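Local coordinates for hypothetical protein TT1662 (Thermus thermophilus, PDB 1UFO) that has the alpha/beta hydrolase fold and is probably a serine hydrolase, though its natural substrate is not established, at residues A56-A59 with G63-E66; E91-A96 with H120-E125; P174-H179 with L228-H233; H184-A189 with A215-T220. All coordinates share one frame; numbering follows the deposited sequence.

Contact 1 of 4, residues A56-A59 with G63-E66; sequences AFDA and GERE
Asp58 OD1 receives the backbone N-H of Glu64 at 2.9 Å in a nearly straight bond (176°), and Lys37 forms a salt bridge with the same oxygen. The two segments belong to one loop of the alpha/beta hydrolase fold, running from strand 52-56 to helix 77-103, and the chain between them turns back within three residues. The amide of Glu64 reaches OD1 from well above the carboxylate plane. An aspartate suits this place because its short side chain, with CG beside the backbone N (chi1 -71°), puts the carboxylate directly against the returning backbone. Gly63 passes close to that carboxylate, its CA 3.6 Å from Asp58 OD1; a side chain here would run into the Asp58 carboxylate, and the positive phi is easiest for glycine. Glu64 OE1 lies 4.4 Å from Asp58 OD1; Lys37, which pairs with both acids, and Arg7, which pairs with Glu64, probably offset the like charges. Arg65 makes the second link. Its CD methylene lies 3.9 Å from Asp58 CB, and the bend at chi3 (65°) turns the guanidinium back to the backbone of Asp58, while its other terminal nitrogen forms a salt bridge with Glu91. Arginine thus joins the Asp58 carbonyl to the Glu91 carboxylate with one planar group: Asp58 O lies in the guanidinium plane, 2.9 Å from Arg65 NH1.

Contact 2 of 4, residues E91-A96 with H120-E125; sequences EARRVA and HLLLAE
Arg93 NH2 forms a salt bridge with Glu125 OE1 at 3.0 Å and donates a second hydrogen bond to Glu125 O at 3.2 Å. Both oxygens lie close to the guanidinium plane, so one nitrogen grips side chain and backbone of the same residue. The two flat groups are not coplanar: guanidinium and carboxylate are turned 46° apart, and NH2 comes to OE1 from above the carboxylate plane. Water 1 adds a bridge, accepting from Arg93 NH1 and donating to Glu125 O, each at 2.9 Å. An arginine chain extended from CG to NE is long enough to span the gap from helix 77-103 to the C-terminal end of helix 114-124, two helices of the alpha/beta hydrolase fold. Glu125, the first residue to leave helical geometry, holds CG between its backbone N and carbonyl carbon (chi1 79°), and its extended chain carries OE1 back to the arginine.

Behind this polar end the helices pack through Leu122. Its CD2 lies 3.6 Å from Arg93 CB, while CD1 meets Ala92 CB at 4.1 Å; the small alanine lets the leucine branch come close. Ala92 also touches Leu28 and Leu30 of strand 25-30. Further charges extend the polar end: Glu97 pairs with Arg93 NE and Lys89 with Glu125 OE2. The carbonyl of Glu125, just past the helix end, therefore receives the arginine NH2 and the water, and alternating charges probably stabilise both ionised groups.

Contact 3 of 4, residues P174-H179 with L228-H233; sequences PLLHLH and LAFLEH
Phe230 presents one ring face to Leu176, whose CB stands almost exactly over the centre of the ring. The distance from Leu176 CB to the ring centroid is 3.5 Å, only 3° off the ring normal, which makes this a CH-pi contact over the face. The two side chains run antiparallel alongside one another: as the ring advances over the strand, the leucine branch passes back toward the helix, and Leu176 CD2 settles 3.7 Å from Phe230 CB. Phe230 carries CG anti to its own nitrogen (chi1 -173°), a torsion that sends the ring out from helix 221-236 onto strand 175-180. Its far end reaches the strand backbone, CZ lying 3.6 Å from Leu175 C, and Pro174 CB packs obliquely on the ring at 4.0 Å from CE2. Phenylalanine suits the place because a broad, flat hydrocarbon can lie over Pro174 to Leu176 without asking for a hydrogen bond. Leu176 supplies a methylene-like CB for the ring face and a methyl for the base of the aromatic chain, while the rigid proline gives an apolar surface just before the strand begins.

No hydrogen bond crosses the contact, which is the helix-on-sheet packing of an alpha/beta hydrolase core. On the sheet, Phe230 also touches Leu133 of strand 132-135 and Ala208 of strand 207-212, the strands flanking 175-180, and Trp234 meets its ring edge-to-face within the helix. Phe210 and Leu222 of the second subunit pack against Leu176 and Phe230 respectively, so the contact continues into the dimer interface.

Contact 4 of 4, residues H184-A189 with A215-T220; sequences HIVPLA and AGHTLT
His217 lays one face of its imidazole on Ile185: Ile185 CB stands over the ring centre, 3.8 Å from the centroid and 12° off the normal, in a CH-pi contact. The two side chains lie roughly perpendicular. Ile185 CD1 comes closest, 3.5 Å from His217 CD2, while the CG2 branch sits by His217 NE2 at 3.8 Å; the two branches of a beta-branched residue thus reach different ring atoms. Val186 adds a methyl obliquely, its CG2 lying 3.7 Å from His217 CE1. On the histidine side, CG is anti to the backbone N (chi1 -165°), which swings the ring across to the loop before helix 188-198.

His217 is the centre of an inverse gamma turn. Its nitrogens both have partners elsewhere: ND1 is hydrogen-bonded to Asp183 and NE2 to Ser113, a geometry consistent with the Ser-His-Asp catalytic triad of an alpha/beta hydrolase, with the serine probably on the nucleophile elbow. Asp183 also accepts from the backbone N of Val186, tying the loop that carries Ile185 and Val186 to the presumed acid. Hydrocarbon on the ring face, with polar partners at the two nitrogens, probably limits tilting of the imidazole toward that face without competing for its hydrogen bonds.

From the N terminus, contact 1 closes a tight loop directly after strand 52-56. Contact 2 follows in series, joining helix 77-103 to helix 114-124 and closing the loop that contains strand 107-112. These two contacts touch, for the ring of Phe57 packs on Ala92 and Val95. Contact 3 then spans the C-terminal part, joining strand 175-180 to helix 221-236; within that span contact 4 closes a shorter loop between 184-189 and 215-220. A probable hydrogen bond between His120 and His177 ties contact 2 to contact 3, and another from His179 to the carbonyl of Val186 ties contact 3 to contact 4. Contacts 1 and 3 lie on opposite sides of the chain's centre, about 25 Å apart between centres.

Contact 1 of 4, residues A56-A59 with G63-E66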
loop_
_atom_site.group_PDB
_atom_site.type_symbol
_atom_site.label_atom_id
_atom_site.label_comp_id
_atom_site.label_asym_id
_atom_site.label_seq_id
_atom_site.Cartn_x
_atom_site.Cartn_y
_atom_site.Cartn_z
ATOM N N ALA A 56 13.348 -9.235 -17.441
ATOM C CA ALA A 56 12.042 -9.724 -17.922
ATOM C C ALA A 56 12.278 -10.509 -19.186
ATOM O O ALA A 56 13.175 -10.172 -19.972
ATOM C CB ALA A 56 11.134 -8.534 -18.207
ATOM N N PHE A 57 11.524 -11.581 -19.379
ATOM C CA PHE A 57 11.644 -12.296 -20.629
ATOM C C PHE A 57 10.247 -12.594 -21.120
ATOM O O PHE A 57 9.267 -12.501 -20.345
ATOM C CB PHE A 57 12.476 -13.566 -20.474
ATOM C CG PHE A 57 11.880 -14.615 -19.529
ATOM C CD1 PHE A 57 11.134 -15.689 -20.053
ATOM C CD2 PHE A 57 12.047 -14.507 -18.126
ATOM C CE1 PHE A 57 10.565 -16.668 -19.174
ATOM C CE2 PHE A 57 11.496 -15.477 -17.245
ATOM C CZ PHE A 57 10.756 -16.558 -17.785
ATOM N N ASP A 58 10.126 -12.908 -22.424
ATOM C CA ASP A 58 8.810 -13.187 -22.976
ATOM C C ASP A 58 8.308 -14.587 -22.608
ATOM O O ASP A 58 9.058 -15.557 -22.644
ATOM C CB ASP A 58 8.863 -13.104 -24.515
ATOM C CG ASP A 58 9.035 -11.700 -25.024
ATOM O OD1 ASP A 58 9.754 -11.516 -26.058
ATOM O OD2 ASP A 58 8.467 -10.779 -24.419
ATOM N N ALA A 59 7.027 -14.668 -22.293
ATOM C CA ALA A 59 6.428 -15.976 -21.973
ATOM C C ALA A 59 6.229 -16.765 -23.255
ATOM O O ALA A 59 6.263 -16.215 -24.341
ATOM C CB ALA A 59 5.047 -15.729 -21.303
ATOM N N GLY A 63 5.423 -11.970 -27.338
ATOM C CA GLY A 63 6.534 -11.122 -27.683
ATOM C C GLY A 63 7.288 -11.590 -28.920
ATOM O O GLY A 63 6.711 -11.728 -30.046
ATOM N N GLU A 64 8.556 -11.880 -28.724
ATOM C CA GLU A 64 9.398 -12.328 -29.847
ATOM C C GLU A 64 9.297 -13.783 -30.114
ATOM O O GLU A 64 9.823 -14.267 -31.144
ATOM C CB GLU A 64 10.870 -11.945 -29.655
ATOM C CG GLU A 64 11.029 -10.444 -29.503
ATOM C CD GLU A 64 12.474 -9.931 -29.474
ATOM O OE1 GLU A 64 13.050 -9.764 -28.373
ATOM O OE2 GLU A 64 13.003 -9.652 -30.613
ATOM N N ARG A 65 8.585 -14.521 -29.266
ATOM C CA ARG A 65 8.468 -15.977 -29.429
ATOM C C ARG A 65 7.378 -16.401 -30.388
ATOM O O ARG A 65 6.479 -15.674 -30.608
ATOM C CB ARG A 65 8.233 -16.587 -28.030
ATOM C CG ARG A 65 9.397 -16.246 -27.117
ATOM C CD ARG A 65 9.251 -16.786 -25.689
ATOM N NE ARG A 65 9.255 -18.260 -25.656
ATOM C CZ ARG A 65 9.309 -18.955 -24.514
ATOM N NH1 ARG A 65 9.345 -18.306 -23.347
ATOM N NH2 ARG A 65 9.344 -20.283 -24.496
ATOM N N GLU A 66 7.450 -17.614 -30.968
ATOM C CA GLU A 66 6.429 -17.995 -31.936
ATOM C C GLU A 66 5.055 -18.051 -31.327
ATOM O O GLU A 66 4.892 -18.743 -30.343
ATOM C CB GLU A 66 6.747 -19.344 -32.590
ATOM C CG GLU A 66 6.348 -19.345 -34.116
ATOM C CD GLU A 66 7.332 -18.465 -35.006
ATOM O OE1 GLU A 66 7.178 -18.399 -36.266
ATOM O OE2 GLU A 66 8.272 -17.831 -34.434
#

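Contact 2 of 4, residues E91-A96 with H120-E125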
loop_
_atom_site.group_PDB
_atom_site.type_symbol
_atom_site.label_atom_id
_atom_site.label_comp_id
_atom_site.label_asym_id
_atom_site.label_seq_id
_atom_site.Cartn_x
_atom_site.Cartn_y
_atom_site.Cartn_z
ATOM N N GLU A 91 10.411 -21.718 -16.724
ATOM C CA GLU A 91 11.494 -20.858 -17.285
ATOM C C GLU A 91 11.911 -19.813 -16.256
ATOM O O GLU A 91 13.099 -19.531 -16.062
ATOM C CB GLU A 91 11.019 -20.119 -18.553
ATOM C CG GLU A 91 10.838 -21.124 -19.707
ATOM C CD GLU A 91 10.006 -20.611 -20.819
ATOM O OE1 GLU A 91 9.405 -19.530 -20.687
ATOM O OE2 GLU A 91 9.958 -21.325 -21.864
ATOM N N ALA A 92 10.916 -19.198 -15.593
ATOM C CA ALA A 92 11.239 -18.146 -14.657
ATOM C C ALA A 92 12.074 -18.653 -13.512
ATOM O O ALA A 92 12.960 -17.961 -13.029
ATOM C CB ALA A 92 9.901 -17.544 -14.097
ATOM N N ARG A 93 11.798 -19.874 -13.034
ATOM C CA ARG A 93 12.581 -20.354 -11.914
ATOM C C ARG A 93 14.051 -20.525 -12.367
ATOM O O ARG A 93 14.981 -20.153 -11.608
ATOM C CB ARG A 93 12.037 -21.671 -11.387
ATOM C CG ARG A 93 12.692 -21.993 -10.094
ATOM C CD ARG A 93 12.036 -23.130 -9.375
ATOM N NE ARG A 93 12.736 -23.324 -8.086
ATOM C CZ ARG A 93 12.203 -23.963 -7.059
ATOM N NH1 ARG A 93 12.910 -24.129 -5.940
ATOM N NH2 ARG A 93 10.947 -24.412 -7.146
ATOM N N ARG A 94 14.247 -21.043 -13.579
ATOM C CA ARG A 94 15.644 -21.221 -14.070
ATOM C C ARG A 94 16.328 -19.868 -14.275
ATOM O O ARG A 94 17.518 -19.692 -13.871
ATOM C CB ARG A 94 15.687 -22.069 -15.347
ATOM C CG ARG A 94 15.431 -23.563 -15.024
ATOM C CD ARG A 94 15.646 -24.427 -16.241
ATOM N NE ARG A 94 14.615 -24.180 -17.249
ATOM C CZ ARG A 94 14.750 -23.539 -18.410
ATOM N NH1 ARG A 94 13.684 -23.384 -19.216
ATOM N NH2 ARG A 94 15.927 -23.048 -18.786
ATOM N N VAL A 95 15.582 -18.903 -14.803
ATOM C CA VAL A 95 16.166 -17.564 -15.008
ATOM C C VAL A 95 16.553 -16.941 -13.662
ATOM O O VAL A 95 17.616 -16.348 -13.514
ATOM C CB VAL A 95 15.167 -16.648 -15.768
ATOM C CG1 VAL A 95 15.683 -15.116 -15.758
ATOM C CG2 VAL A 95 15.022 -17.151 -17.258
ATOM N N ALA A 96 15.663 -17.018 -12.693
ATOM C CA ALA A 96 15.905 -16.433 -11.362
ATOM C C ALA A 96 17.083 -17.076 -10.691
ATOM O O ALA A 96 17.907 -16.393 -10.099
ATOM C CB ALA A 96 14.606 -16.575 -10.491
ATOM N N HIS A 120 2.661 -16.948 -7.962
ATOM C CA HIS A 120 2.034 -17.866 -7.008
ATOM C C HIS A 120 2.438 -19.329 -7.256
ATOM O O HIS A 120 2.766 -20.044 -6.295
ATOM C CB HIS A 120 0.527 -17.676 -7.082
ATOM C CG HIS A 120 0.048 -16.579 -6.197
ATOM N ND1 HIS A 120 -0.180 -16.748 -4.843
ATOM C CD2 HIS A 120 -0.293 -15.284 -6.481
ATOM C CE1 HIS A 120 -0.650 -15.614 -4.344
ATOM N NE2 HIS A 120 -0.727 -14.706 -5.312
ATOM N N LEU A 121 2.417 -19.756 -8.509
ATOM C CA LEU A 121 2.817 -21.117 -8.840
ATOM C C LEU A 121 4.277 -21.355 -8.311
ATOM O O LEU A 121 4.578 -22.421 -7.785
ATOM C CB LEU A 121 2.823 -21.363 -10.348
ATOM C CG LEU A 121 1.500 -21.405 -11.081
ATOM C CD1 LEU A 121 1.645 -21.553 -12.518
ATOM C CD2 LEU A 121 0.680 -22.588 -10.476
ATOM N N LEU A 122 5.175 -20.382 -8.495
ATOM C CA LEU A 122 6.554 -20.524 -8.025
ATOM C C LEU A 122 6.611 -20.632 -6.517
ATOM O O LEU A 122 7.386 -21.483 -5.996
ATOM C CB LEU A 122 7.420 -19.314 -8.484
ATOM C CG LEU A 122 7.745 -19.309 -9.971
ATOM C CD1 LEU A 122 8.141 -17.830 -10.457
ATOM C CD2 LEU A 122 8.887 -20.323 -10.271
ATOM N N LEU A 123 5.858 -19.767 -5.795
ATOM C CA LEU A 123 5.871 -19.868 -4.333
ATOM C C LEU A 123 5.289 -21.218 -3.883
ATOM O O LEU A 123 5.799 -21.815 -2.919
ATOM C CB LEU A 123 5.067 -18.702 -3.667
ATOM C CG LEU A 123 5.670 -17.332 -3.886
ATOM C CD1 LEU A 123 4.713 -16.297 -3.385
ATOM C CD2 LEU A 123 6.989 -17.186 -3.134
ATOM N N ALA A 124 4.260 -21.696 -4.563
ATOM C CA ALA A 124 3.611 -22.978 -4.129
ATOM C C ALA A 124 4.567 -24.140 -4.343
ATOM O O ALA A 124 4.430 -25.172 -3.657
ATOM C CB ALA A 124 2.285 -23.212 -4.888
ATOM N N GLU A 125 5.561 -23.980 -5.220
ATOM C CA GLU A 125 6.487 -25.091 -5.455
ATOM C C GLU A 125 7.798 -24.882 -4.713
ATOM O O GLU A 125 8.811 -25.535 -5.003
ATOM C CB GLU A 125 6.675 -25.350 -6.971
ATOM C CG GLU A 125 7.589 -24.430 -7.688
ATOM C CD GLU A 125 7.978 -24.942 -9.091
ATOM O OE1 GLU A 125 9.075 -24.519 -9.549
ATOM O OE2 GLU A 125 7.198 -25.749 -9.701
HETATM O O HOH W 1 11.581 -26.144 -4.421
#

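Contact 3 of 4, residues P174-H179 with L228-H233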
loop_
_atom_site.group_PDB
_atom_site.type_symbol
_atom_site.label_atom_id
_atom_site.label_comp_id
_atom_site.label_asym_id
_atom_site.label_seq_id
_atom_site.Cartn_x
_atom_site.Cartn_y
_atom_site.Cartn_z
ATOM N N PRO A 174 7.484 -12.599 1.884
ATOM C CA PRO A 174 6.710 -11.355 1.801
ATOM C C PRO A 174 5.976 -11.249 0.463
ATOM O O PRO A 174 6.553 -11.447 -0.592
ATOM C CB PRO A 174 7.734 -10.233 1.913
ATOM C CG PRO A 174 8.868 -10.922 2.893
ATOM C CD PRO A 174 8.897 -12.376 2.315
ATOM N N LEU A 175 4.702 -10.930 0.549
ATOM C CA LEU A 175 3.872 -10.908 -0.639
ATOM C C LEU A 175 2.896 -9.766 -0.576
ATOM O O LEU A 175 2.119 -9.645 0.365
ATOM C CB LEU A 175 3.078 -12.250 -0.757
ATOM C CG LEU A 175 1.934 -12.340 -1.796
ATOM C CD1 LEU A 175 2.566 -12.163 -3.127
ATOM C CD2 LEU A 175 1.274 -13.664 -1.725
ATOM N N LEU A 176 2.944 -8.925 -1.609
ATOM C CA LEU A 176 2.005 -7.780 -1.666
ATOM C C LEU A 176 1.150 -7.886 -2.906
ATOM O O LEU A 176 1.707 -8.007 -3.992
ATOM C CB LEU A 176 2.769 -6.413 -1.728
ATOM C CG LEU A 176 1.926 -5.226 -2.094
ATOM C CD1 LEU A 176 0.879 -5.073 -0.934
ATOM C CD2 LEU A 176 2.818 -3.988 -2.183
ATOM N N HIS A 177 -0.173 -7.896 -2.744
ATOM C CA HIS A 177 -1.077 -7.905 -3.906
ATOM C C HIS A 177 -1.492 -6.437 -4.107
ATOM O O HIS A 177 -1.880 -5.748 -3.160
ATOM C CB HIS A 177 -2.322 -8.772 -3.668
ATOM C CG HIS A 177 -2.268 -10.102 -4.316
ATOM N ND1 HIS A 177 -2.664 -10.300 -5.632
ATOM C CD2 HIS A 177 -1.808 -11.320 -3.883
ATOM C CE1 HIS A 177 -2.459 -11.577 -5.961
ATOM N NE2 HIS A 177 -1.930 -12.201 -4.916
ATOM N N LEU A 178 -1.358 -5.940 -5.348
ATOM C CA LEU A 178 -1.727 -4.554 -5.653
ATOM C C LEU A 178 -2.865 -4.682 -6.673
ATOM O O LEU A 178 -2.745 -5.425 -7.666
ATOM C CB LEU A 178 -0.542 -3.778 -6.301
ATOM C CG LEU A 178 0.663 -3.801 -5.347
ATOM C CD1 LEU A 178 1.711 -4.887 -5.756
ATOM C CD2 LEU A 178 1.342 -2.385 -5.425
ATOM N N HIS A 179 -3.987 -3.988 -6.438
ATOM C CA HIS A 179 -5.153 -4.179 -7.311
ATOM C C HIS A 179 -5.969 -2.909 -7.458
ATOM O O HIS A 179 -5.843 -1.984 -6.670
ATOM C CB HIS A 179 -6.084 -5.188 -6.616
ATOM C CG HIS A 179 -6.707 -6.200 -7.520
ATOM N ND1 HIS A 179 -6.045 -7.372 -7.867
ATOM C CD2 HIS A 179 -7.913 -6.242 -8.160
ATOM C CE1 HIS A 179 -6.799 -8.084 -8.690
ATOM N NE2 HIS A 179 -7.950 -7.423 -8.884
ATOM N N LEU A 228 7.421 -0.488 -5.001
ATOM C CA LEU A 228 8.835 -0.211 -4.817
ATOM C C LEU A 228 9.120 0.004 -3.311
ATOM O O LEU A 228 10.112 -0.491 -2.782
ATOM C CB LEU A 228 9.193 1.033 -5.631
ATOM C CG LEU A 228 10.655 1.491 -5.539
ATOM C CD1 LEU A 228 11.618 0.409 -6.094
ATOM C CD2 LEU A 228 10.724 2.744 -6.427
ATOM N N ALA A 229 8.185 0.624 -2.608
ATOM C CA ALA A 229 8.363 0.815 -1.143
ATOM C C ALA A 229 8.365 -0.549 -0.434
ATOM O O ALA A 229 9.152 -0.746 0.446
ATOM C CB ALA A 229 7.192 1.708 -0.576
ATOM N N PHE A 230 7.481 -1.457 -0.827
ATOM C CA PHE A 230 7.394 -2.775 -0.218
ATOM C C PHE A 230 8.695 -3.530 -0.420
ATOM O O PHE A 230 9.181 -4.126 0.533
ATOM C CB PHE A 230 6.208 -3.512 -0.854
ATOM C CG PHE A 230 5.887 -4.846 -0.198
ATOM C CD1 PHE A 230 5.025 -4.900 0.932
ATOM C CD2 PHE A 230 6.364 -6.044 -0.729
ATOM C CE1 PHE A 230 4.665 -6.111 1.481
ATOM C CE2 PHE A 230 5.979 -7.291 -0.156
ATOM C CZ PHE A 230 5.117 -7.329 0.965
ATOM N N LEU A 231 9.215 -3.489 -1.659
ATOM C CA LEU A 231 10.524 -4.164 -1.945
ATOM C C LEU A 231 11.654 -3.513 -1.130
ATOM O O LEU A 231 12.444 -4.251 -0.556
ATOM C CB LEU A 231 10.904 -4.037 -3.405
ATOM C CG LEU A 231 9.949 -4.773 -4.369
ATOM C CD1 LEU A 231 10.523 -4.700 -5.799
ATOM C CD2 LEU A 231 9.685 -6.203 -3.897
ATOM N N GLU A 232 11.716 -2.198 -1.057
ATOM C CA GLU A 232 12.829 -1.624 -0.291
ATOM C C GLU A 232 12.714 -1.963 1.185
ATOM O O GLU A 232 13.752 -2.223 1.819
ATOM C CB GLU A 232 12.967 -0.151 -0.466
ATOM C CG GLU A 232 13.328 0.199 -1.908
ATOM C CD GLU A 232 13.708 1.638 -2.060
ATOM O OE1 GLU A 232 14.810 1.888 -2.593
ATOM O OE2 GLU A 232 12.946 2.560 -1.702
ATOM N N HIS A 233 11.473 -1.997 1.737
ATOM C CA HIS A 233 11.332 -2.348 3.155
ATOM C C HIS A 233 11.913 -3.751 3.402
ATOM O O HIS A 233 12.683 -3.962 4.342
ATOM C CB HIS A 233 9.829 -2.353 3.505
ATOM C CG HIS A 233 9.591 -2.738 4.927
ATOM N ND1 HIS A 233 9.866 -1.887 5.970
ATOM C CD2 HIS A 233 9.214 -3.924 5.479
ATOM C CE1 HIS A 233 9.686 -2.543 7.109
ATOM N NE2 HIS A 233 9.295 -3.780 6.839
#

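Contact 4 of 4, residues H184-A189 with A215-T220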
loop_
_atom_site.group_PDB
_atom_site.type_symbol
_atom_site.label_atom_id
_atom_site.label_comp_id
_atom_site.label_asym_id
_atom_site.label_seq_id
_atom_site.Cartn_x
_atom_site.Cartn_y
_atom_site.Cartn_z
ATOM N N HIS A 184 -12.371 -5.799 -13.800
ATOM C CA HIS A 184 -13.334 -6.857 -14.096
ATOM C C HIS A 184 -12.705 -8.061 -14.764
ATOM O O HIS A 184 -13.378 -9.082 -14.905
ATOM C CB HIS A 184 -14.479 -6.301 -14.949
ATOM C CG HIS A 184 -15.154 -5.121 -14.325
ATOM N ND1 HIS A 184 -15.687 -5.160 -13.051
ATOM C CD2 HIS A 184 -15.375 -3.859 -14.790
ATOM C CE1 HIS A 184 -16.221 -3.983 -12.765
ATOM N NE2 HIS A 184 -16.046 -3.173 -13.800
ATOM N N ILE A 185 -11.446 -7.975 -15.154
ATOM C CA ILE A 185 -10.749 -9.133 -15.740
ATOM C C ILE A 185 -10.351 -10.084 -14.560
ATOM O O ILE A 185 -10.521 -11.322 -14.613
ATOM C CB ILE A 185 -9.557 -8.644 -16.520
ATOM C CG1 ILE A 185 -10.039 -7.813 -17.736
ATOM C CG2 ILE A 185 -8.750 -9.820 -16.919
ATOM C CD1 ILE A 185 -9.007 -7.055 -18.530
ATOM N N VAL A 186 -9.794 -9.493 -13.492
ATOM C CA VAL A 186 -9.527 -10.211 -12.245
ATOM C C VAL A 186 -10.303 -9.444 -11.181
ATOM O O VAL A 186 -9.842 -8.428 -10.653
ATOM C CB VAL A 186 -8.080 -10.253 -11.874
ATOM C CG1 VAL A 186 -7.900 -10.999 -10.517
ATOM C CG2 VAL A 186 -7.298 -10.968 -13.018
ATOM N N PRO A 187 -11.535 -9.907 -10.863
ATOM C CA PRO A 187 -12.364 -9.205 -9.864
ATOM C C PRO A 187 -11.628 -9.073 -8.550
ATOM O O PRO A 187 -10.909 -9.982 -8.137
ATOM C CB PRO A 187 -13.558 -10.162 -9.670
ATOM C CG PRO A 187 -13.694 -10.794 -11.082
ATOM C CD PRO A 187 -12.248 -11.105 -11.399
ATOM N N LEU A 188 -11.816 -7.928 -7.893
ATOM C CA LEU A 188 -11.245 -7.716 -6.573
ATOM C C LEU A 188 -11.469 -8.883 -5.632
ATOM O O LEU A 188 -10.558 -9.284 -4.862
ATOM C CB LEU A 188 -11.799 -6.423 -5.952
ATOM C CG LEU A 188 -11.248 -6.052 -4.564
ATOM C CD1 LEU A 188 -9.816 -5.604 -4.755
ATOM C CD2 LEU A 188 -12.064 -4.914 -3.932
ATOM N N ALA A 189 -12.638 -9.528 -5.739
ATOM C CA ALA A 189 -12.903 -10.630 -4.839
ATOM C C ALA A 189 -11.953 -11.831 -5.021
ATOM O O ALA A 189 -11.737 -12.547 -4.050
ATOM C CB ALA A 189 -14.380 -11.085 -5.022
ATOM N N ALA A 215 -9.314 2.268 -9.942
ATOM C CA ALA A 215 -8.443 1.678 -10.963
ATOM C C ALA A 215 -9.011 0.355 -11.420
ATOM O O ALA A 215 -9.770 -0.307 -10.698
ATOM C CB ALA A 215 -7.027 1.465 -10.396
ATOM N N GLY A 216 -8.658 -0.044 -12.641
ATOM C CA GLY A 216 -9.119 -1.300 -13.232
ATOM C C GLY A 216 -7.948 -2.245 -13.393
ATOM O O GLY A 216 -7.019 -2.272 -12.559
ATOM N N HIS A 217 -7.977 -2.981 -14.487
ATOM C CA HIS A 217 -6.941 -3.980 -14.801
ATOM C C HIS A 217 -5.716 -3.398 -15.561
ATOM O O HIS A 217 -5.394 -3.719 -16.751
ATOM C CB HIS A 217 -7.636 -5.151 -15.571
ATOM C CG HIS A 217 -6.779 -6.354 -15.632
ATOM N ND1 HIS A 217 -6.558 -7.140 -14.537
ATOM C CD2 HIS A 217 -6.090 -6.901 -16.657
ATOM C CE1 HIS A 217 -5.774 -8.160 -14.900
ATOM N NE2 HIS A 217 -5.485 -8.044 -16.180
ATOM N N THR A 218 -5.043 -2.487 -14.858
ATOM C CA THR A 218 -3.813 -1.870 -15.334
ATOM C C THR A 218 -2.863 -1.659 -14.151
ATOM O O THR A 218 -3.276 -1.456 -13.031
ATOM C CB THR A 218 -4.010 -0.497 -16.040
ATOM O OG1 THR A 218 -4.393 0.472 -15.084
ATOM C CG2 THR A 218 -5.120 -0.607 -17.067
ATOM N N LEU A 219 -1.565 -1.687 -14.466
ATOM C CA LEU A 219 -0.532 -1.538 -13.448
ATOM C C LEU A 219 -0.278 -0.044 -13.443
ATOM O O LEU A 219 0.438 0.506 -14.265
ATOM C CB LEU A 219 0.708 -2.356 -13.866
ATOM C CG LEU A 219 1.706 -2.661 -12.704
ATOM C CD1 LEU A 219 2.714 -3.721 -13.124
ATOM C CD2 LEU A 219 2.400 -1.427 -12.208
ATOM N N THR A 220 -0.901 0.657 -12.500
ATOM C CA THR A 220 -0.823 2.143 -12.469
ATOM C C THR A 220 0.468 2.643 -11.866
ATOM O O THR A 220 1.142 1.943 -11.092
ATOM C CB THR A 220 -1.943 2.777 -11.605
ATOM O OG1 THR A 220 -1.735 2.365 -10.238
ATOM C CG2 THR A 220 -3.280 2.291 -12.050
#